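Local coordinates for protein galactan 1,3-beta-galactosidase (Phanerochaete chrysosporium, PDB 7BYS) that probably hydrolyses beta-1,3-galactan from the chain end, as an exo-acting family 43 glycoside hydrolase that also carries a calcium-binding carbohydrate-binding module, at residues A[94-98]-A[170-174]; A[148-152]-A[164-168]. One frame throughout, in Å; residues are numbered along the deposited sequence.

Contact 1. Residues A[94-98]-A[170-174]; sequences YVMWF and NYYNV. With NAG (2-acetamido-2-deoxy-beta-D-glucopyranose), chain D.
Residues 94-98, within strand 93-101, are extended, whereas 170-174 is a connecting turn in which Tyr171 takes a left-handed backbone (phi 62°, psi 28°), before Asn173 and Val174 extend into strand 174-181. The closest CA pair, Val95 with Tyr171 at 6.8 Å, is too wide for a beta bridge, so the strand's side chains span the gap, largely to the backbone of the turn. Alternation along the strand turns Tyr94 and Met96 away and Val95 and Trp97 toward the turn. Val95 (chi1 t) sets CG1 3.4 Å from Tyr171 O and 4.2 Å from Tyr171 CB; its CG2 lies 4.4 Å from Tyr172 CE1, at the edge of that ring. Trp97 (chi1 -72°, chi2 58°) directs its indole so that NE1 donates a hydrogen bond to Tyr171 O at 2.9 Å, with an N-H...O angle of 140°. Trp97 CZ2 approaches Tyr172 C at 3.7 Å, and Trp97 CH2 meets Val174 CG2 at 4.1 Å. The tyrosine hydroxyls hydrogen-bond to partners outside the two segments: Tyr171 OH to Gln148 O and Tyr172 OH to Glu93. Asn173 (chi1 t) carries an N-linked sugar, ND2 to NAG C1 1.4 Å, and Val174 O lies 3.1 Å from NAG O5. A buried tryptophan hydrogen-bonded to the main-chain Tyr171 O thus joins two successive four-stranded antiparallel sheets, blades of the family 43 beta-propeller.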
loop_
_atom_site.group_PDB
_atom_site.type_symbol
_atom_site.label_atom_id
_atom_site.label_comp_id
_atom_site.label_asym_id
_atom_site.label_seq_id
_atom_site.Cartn_x
_atom_site.Cartn_y
_atom_site.Cartn_z
ATOM N N TYR A 94 -12.184 15.564 -16.296
ATOM C CA TYR A 94 -11.384 14.599 -15.553
ATOM C C TYR A 94 -11.009 13.457 -16.479
ATOM O O TYR A 94 -11.855 12.936 -17.211
ATOM C CB TYR A 94 -12.160 14.079 -14.341
ATOM C CG TYR A 94 -12.455 15.184 -13.361
ATOM C CD1 TYR A 94 -11.565 15.501 -12.348
ATOM C CD2 TYR A 94 -13.610 15.952 -13.483
ATOM C CE1 TYR A 94 -11.814 16.539 -11.476
ATOM C CE2 TYR A 94 -13.865 16.973 -12.623
ATOM C CZ TYR A 94 -12.973 17.266 -11.621
ATOM O OH TYR A 94 -13.255 18.300 -10.762
ATOM N N VAL A 95 -9.734 13.083 -16.463
ATOM C CA VAL A 95 -9.219 12.064 -17.365
ATOM C C VAL A 95 -8.598 10.966 -16.524
ATOM O O VAL A 95 -7.672 11.228 -15.741
ATOM C CB VAL A 95 -8.214 12.633 -18.378
ATOM C CG1 VAL A 95 -7.858 11.571 -19.388
ATOM C CG2 VAL A 95 -8.807 13.878 -19.071
ATOM N N MET A 96 -9.120 9.750 -16.678
ATOM C CA MET A 96 -8.622 8.561 -16.005
ATOM C C MET A 96 -7.756 7.757 -16.962
ATOM O O MET A 96 -8.162 7.495 -18.100
ATOM C CB MET A 96 -9.788 7.695 -15.524
ATOM C CG MET A 96 -9.350 6.417 -14.818
ATOM S SD MET A 96 -10.760 5.322 -14.494
ATOM C CE MET A 96 -11.735 6.316 -13.354
ATOM N N TRP A 97 -6.570 7.358 -16.505
ATOM C CA TRP A 97 -5.745 6.380 -17.207
ATOM C C TRP A 97 -5.619 5.126 -16.349
ATOM O O TRP A 97 -5.712 5.179 -15.114
ATOM C CB TRP A 97 -4.334 6.925 -17.494
ATOM C CG TRP A 97 -4.296 7.971 -18.564
ATOM C CD1 TRP A 97 -4.978 9.149 -18.574
ATOM C CD2 TRP A 97 -3.530 7.931 -19.774
ATOM N NE1 TRP A 97 -4.699 9.844 -19.732
ATOM C CE2 TRP A 97 -3.802 9.123 -20.477
ATOM C CE3 TRP A 97 -2.651 6.998 -20.341
ATOM C CZ2 TRP A 97 -3.228 9.406 -21.726
ATOM C CZ3 TRP A 97 -2.075 7.282 -21.580
ATOM C CH2 TRP A 97 -2.365 8.478 -22.253
ATOM N N PHE A 98 -5.432 3.986 -17.007
ATOM C CA PHE A 98 -5.253 2.739 -16.279
ATOM C C PHE A 98 -4.477 1.756 -17.139
ATOM O O PHE A 98 -4.392 1.900 -18.359
ATOM C CB PHE A 98 -6.594 2.146 -15.813
ATOM C CG PHE A 98 -7.618 1.969 -16.913
ATOM C CD1 PHE A 98 -8.516 2.986 -17.213
ATOM C CD2 PHE A 98 -7.698 0.779 -17.615
ATOM C CE1 PHE A 98 -9.484 2.816 -18.200
ATOM C CE2 PHE A 98 -8.666 0.605 -18.610
ATOM C CZ PHE A 98 -9.549 1.625 -18.904
ATOM N N ASN A 170 -4.767 17.388 -24.280
ATOM C CA ASN A 170 -6.038 16.839 -23.830
ATOM C C ASN A 170 -5.865 15.755 -22.783
ATOM O O ASN A 170 -6.864 15.304 -22.209
ATOM C CB ASN A 170 -6.804 16.243 -25.010
ATOM C CG ASN A 170 -7.217 17.288 -26.017
ATOM O OD1 ASN A 170 -7.632 18.391 -25.655
ATOM N ND2 ASN A 170 -7.093 16.949 -27.293
ATOM N N TYR A 171 -4.627 15.328 -22.530
ATOM C CA TYR A 171 -4.359 14.140 -21.708
ATOM C C TYR A 171 -4.953 12.867 -22.325
ATOM O O TYR A 171 -5.309 11.924 -21.611
ATOM C CB TYR A 171 -4.835 14.292 -20.253
ATOM C CG TYR A 171 -4.357 15.499 -19.469
ATOM C CD1 TYR A 171 -3.194 16.189 -19.800
ATOM C CD2 TYR A 171 -5.074 15.922 -18.349
ATOM C CE1 TYR A 171 -2.765 17.283 -19.032
ATOM C CE2 TYR A 171 -4.652 17.003 -17.579
ATOM C CZ TYR A 171 -3.501 17.685 -17.924
ATOM O OH TYR A 171 -3.075 18.751 -17.153
ATOM N N TYR A 172 -5.087 12.815 -23.651
ATOM C CA TYR A 172 -5.721 11.676 -24.313
ATOM C C TYR A 172 -4.723 10.700 -24.910
ATOM O O TYR A 172 -5.097 9.559 -25.206
ATOM C CB TYR A 172 -6.628 12.134 -25.466
ATOM C CG TYR A 172 -7.900 12.850 -25.074
ATOM C CD1 TYR A 172 -8.312 12.951 -23.746
ATOM C CD2 TYR A 172 -8.701 13.421 -26.056
ATOM C CE1 TYR A 172 -9.492 13.614 -23.411
ATOM C CE2 TYR A 172 -9.867 14.087 -25.739
ATOM C CZ TYR A 172 -10.266 14.178 -24.422
ATOM O OH TYR A 172 -11.440 14.850 -24.126
ATOM N N ASN A 173 -3.478 11.120 -25.105
ATOM C CA ASN A 173 -2.527 10.331 -25.865
ATOM C C ASN A 173 -1.120 10.764 -25.474
ATOM O O ASN A 173 -0.907 11.869 -24.969
ATOM C CB ASN A 173 -2.790 10.509 -27.368
ATOM C CG ASN A 173 -1.924 9.625 -28.227
ATOM O OD1 ASN A 173 -1.518 8.534 -27.821
ATOM N ND2 ASN A 173 -1.630 10.103 -29.436
ATOM N N VAL A 174 -0.160 9.877 -25.720
ATOM C CA VAL A 174 1.248 10.150 -25.455
ATOM C C VAL A 174 1.862 10.773 -26.702
ATOM O O VAL A 174 1.718 10.230 -27.805
ATOM C CB VAL A 174 1.975 8.851 -25.076
ATOM C CG1 VAL A 174 3.459 9.093 -24.996
ATOM C CG2 VAL A 174 1.423 8.283 -23.772
HETATM C C1 NAG D . -0.807 9.397 -30.384
HETATM C C2 NAG D . -1.511 9.150 -31.716
HETATM C C3 NAG D . -0.635 8.454 -32.701
HETATM C C4 NAG D . 0.694 9.137 -32.852
HETATM C C5 NAG D . 1.357 9.297 -31.481
HETATM C C6 NAG D . 2.707 9.942 -31.599
HETATM C C7 NAG D . -2.825 7.059 -30.824
HETATM C C8 NAG D . -4.188 6.389 -30.618
HETATM N N2 NAG D . -2.780 8.381 -31.463
HETATM O O3 NAG D . -1.305 8.413 -33.993
HETATM O O4 NAG D . 1.535 8.370 -33.717
HETATM O O5 NAG D . 0.497 10.108 -30.606
HETATM O O6 NAG D . 2.554 11.334 -31.695
HETATM O O7 NAG D . -1.837 6.493 -30.469
#

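Contact 2. Residues A[148-152]-A[164-168]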
loop_
_atom_site.group_PDB
_atom_site.type_symbol
_atom_site.label_atom_id
_atom_site.label_comp_id
_atom_site.label_asym_id
_atom_site.label_seq_id
_atom_site.Cartn_x
_atom_site.Cartn_y
_atom_site.Cartn_z
ATOM N N GLN A 148 0.193 22.690 -16.700
ATOM C CA GLN A 148 -0.088 21.457 -15.965
ATOM C C GLN A 148 0.239 20.248 -16.837
ATOM O O GLN A 148 -0.598 19.376 -17.085
ATOM C CB GLN A 148 -1.521 21.425 -15.437
ATOM C CG GLN A 148 -1.880 22.598 -14.531
ATOM C CD GLN A 148 -2.639 23.681 -15.263
ATOM O OE1 GLN A 148 -3.298 23.420 -16.268
ATOM N NE2 GLN A 148 -2.551 24.908 -14.761
ATOM N N THR A 149 1.470 20.230 -17.338
ATOM C CA THR A 149 1.884 19.186 -18.254
ATOM C C THR A 149 1.860 17.843 -17.533
ATOM O O THR A 149 2.317 17.725 -16.390
ATOM C CB THR A 149 3.292 19.492 -18.762
ATOM O OG1 THR A 149 3.328 20.829 -19.292
ATOM C CG2 THR A 149 3.682 18.520 -19.846
ATOM N N ALA A 150 1.312 16.834 -18.200
ATOM C CA ALA A 150 1.148 15.519 -17.604
ATOM C C ALA A 150 2.004 14.488 -18.329
ATOM O O ALA A 150 2.359 14.647 -19.508
ATOM C CB ALA A 150 -0.324 15.103 -17.618
ATOM N N TYR A 151 2.326 13.415 -17.598
ATOM C CA TYR A 151 3.251 12.390 -18.056
ATOM C C TYR A 151 2.743 11.007 -17.682
ATOM O O TYR A 151 2.229 10.801 -16.574
ATOM C CB TYR A 151 4.622 12.598 -17.394
ATOM C CG TYR A 151 5.231 13.934 -17.711
ATOM C CD1 TYR A 151 4.849 15.080 -17.028
ATOM C CD2 TYR A 151 6.187 14.050 -18.714
ATOM C CE1 TYR A 151 5.400 16.314 -17.332
ATOM C CE2 TYR A 151 6.757 15.274 -19.021
ATOM C CZ TYR A 151 6.360 16.399 -18.333
ATOM O OH TYR A 151 6.939 17.615 -18.643
ATOM N N LEU A 152 2.881 10.072 -18.614
ATOM C CA LEU A 152 2.713 8.651 -18.337
ATOM C C LEU A 152 4.046 8.087 -17.853
ATOM O O LEU A 152 5.086 8.287 -18.492
ATOM C CB LEU A 152 2.261 7.914 -19.604
ATOM C CG LEU A 152 2.039 6.413 -19.429
ATOM C CD1 LEU A 152 0.828 6.179 -18.557
ATOM C CD2 LEU A 152 1.871 5.718 -20.786
ATOM N N ILE A 164 9.188 7.381 -19.167
ATOM C CA ILE A 164 8.373 8.541 -18.848
ATOM C C ILE A 164 8.100 9.255 -20.157
ATOM O O ILE A 164 9.038 9.540 -20.912
ATOM C CB ILE A 164 9.099 9.481 -17.877
ATOM C CG1 ILE A 164 9.424 8.725 -16.581
ATOM C CG2 ILE A 164 8.245 10.707 -17.611
ATOM C CD1 ILE A 164 10.231 9.537 -15.587
ATOM N N SER A 165 6.829 9.515 -20.448
ATOM C CA SER A 165 6.483 10.142 -21.715
ATOM C C SER A 165 5.418 11.196 -21.485
ATOM O O SER A 165 4.543 11.019 -20.639
ATOM C CB SER A 165 5.980 9.100 -22.707
ATOM O OG SER A 165 7.011 8.172 -23.013
ATOM N N ARG A 166 5.493 12.285 -22.242
ATOM C CA ARG A 166 4.585 13.409 -22.070
ATOM C C ARG A 166 3.258 13.169 -22.786
ATOM O O ARG A 166 3.218 12.629 -23.899
ATOM C CB ARG A 166 5.256 14.675 -22.609
ATOM C CG ARG A 166 4.453 15.952 -22.422
ATOM C CD ARG A 166 5.315 17.204 -22.607
ATOM N NE ARG A 166 6.133 17.139 -23.817
ATOM C CZ ARG A 166 5.770 17.594 -25.012
ATOM N NH1 ARG A 166 6.602 17.466 -26.039
ATOM N NH2 ARG A 166 4.586 18.171 -25.192
ATOM N N LEU A 167 2.160 13.559 -22.133
ATOM C CA LEU A 167 0.828 13.498 -22.724
ATOM C C LEU A 167 0.531 14.774 -23.495
ATOM O O LEU A 167 1.078 15.839 -23.195
ATOM C CB LEU A 167 -0.236 13.360 -21.635
ATOM C CG LEU A 167 -0.074 12.188 -20.666
ATOM C CD1 LEU A 167 -1.296 12.084 -19.779
ATOM C CD2 LEU A 167 0.178 10.903 -21.425
ATOM N N ASP A 168 -0.351 14.650 -24.486
ATOM C CA ASP A 168 -0.827 15.808 -25.232
ATOM C C ASP A 168 -1.679 16.707 -24.334
ATOM O O ASP A 168 -1.965 16.397 -23.174
ATOM C CB ASP A 168 -1.540 15.378 -26.520
ATOM C CG ASP A 168 -2.853 14.626 -26.277
ATOM O OD1 ASP A 168 -3.507 14.811 -25.223
ATOM O OD2 ASP A 168 -3.263 13.856 -27.176
HETATM O O HOH W 1 0.212 17.380 -20.886
#
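Within the two segments the pairing begins at Ile164: its CA lies 3.3 Å from Leu152 O in a CA-H...O contact, while Ile164 CG2 packs on Tyr151 CD2 at 4.1 Å. Ser165 forms the hydrogen-bonded antiparallel pair with Leu152; Ser165 N donates to Leu152 O at 2.9 Å, and Leu152 N returns a bond to Ser165 O at 2.8 Å. Strands 150-156 and 161-167 are a beta hairpin in the middle of a four-stranded antiparallel blade of the family 43 propeller, flanked by 138-142 and 174-181; the short axes of 150-152 and 164-167 run at 137°, antiparallel but well short of 180°, consistent with a twisted blade. Arg166 faces Tyr151 in a non-hydrogen-bonded pair, both side chains on the same face: Arg166 CB is 3.9 Å from Tyr151 CE2, and Arg166 CD reaches Thr149 CG2 at 3.5 Å. Next, Leu167 N donates to Ala150 O at 2.8 Å and 176°. The Leu167 side chain spreads CD1 to Ala150 CB at 3.8 Å and CD2 to Leu152 CB at 4.1 Å. Beyond that bond the strands part, and one water bridges them, accepting from Ala150 N at 3.0 Å and donating to Leu167 O at 2.9 Å.

How the contacts relate
Along the chain, contact 2 is nested inside the loop that contact 1 closes, and their centres are about 9 Å apart. Tyr171 connects them: while its carbonyl serves contact 1, its OH lies 2.6 Å from Gln148 O, a probable hydrogen bond, and its CE1 packs 3.6 Å from Ala150 CB. Another probable hydrogen bond, Asn173 O to Asp168 N at 2.9 Å, ties turn to hairpin, and Val174 CG1 lies 3.4 Å from Ser165 CB. Trp97 also touches Leu152 and Leu167, making one apolar layer between blades. The side chain of Arg82, which binds galactose in another structure of this protein but has none here, is about 9 Å from those of Trp97 and Leu152.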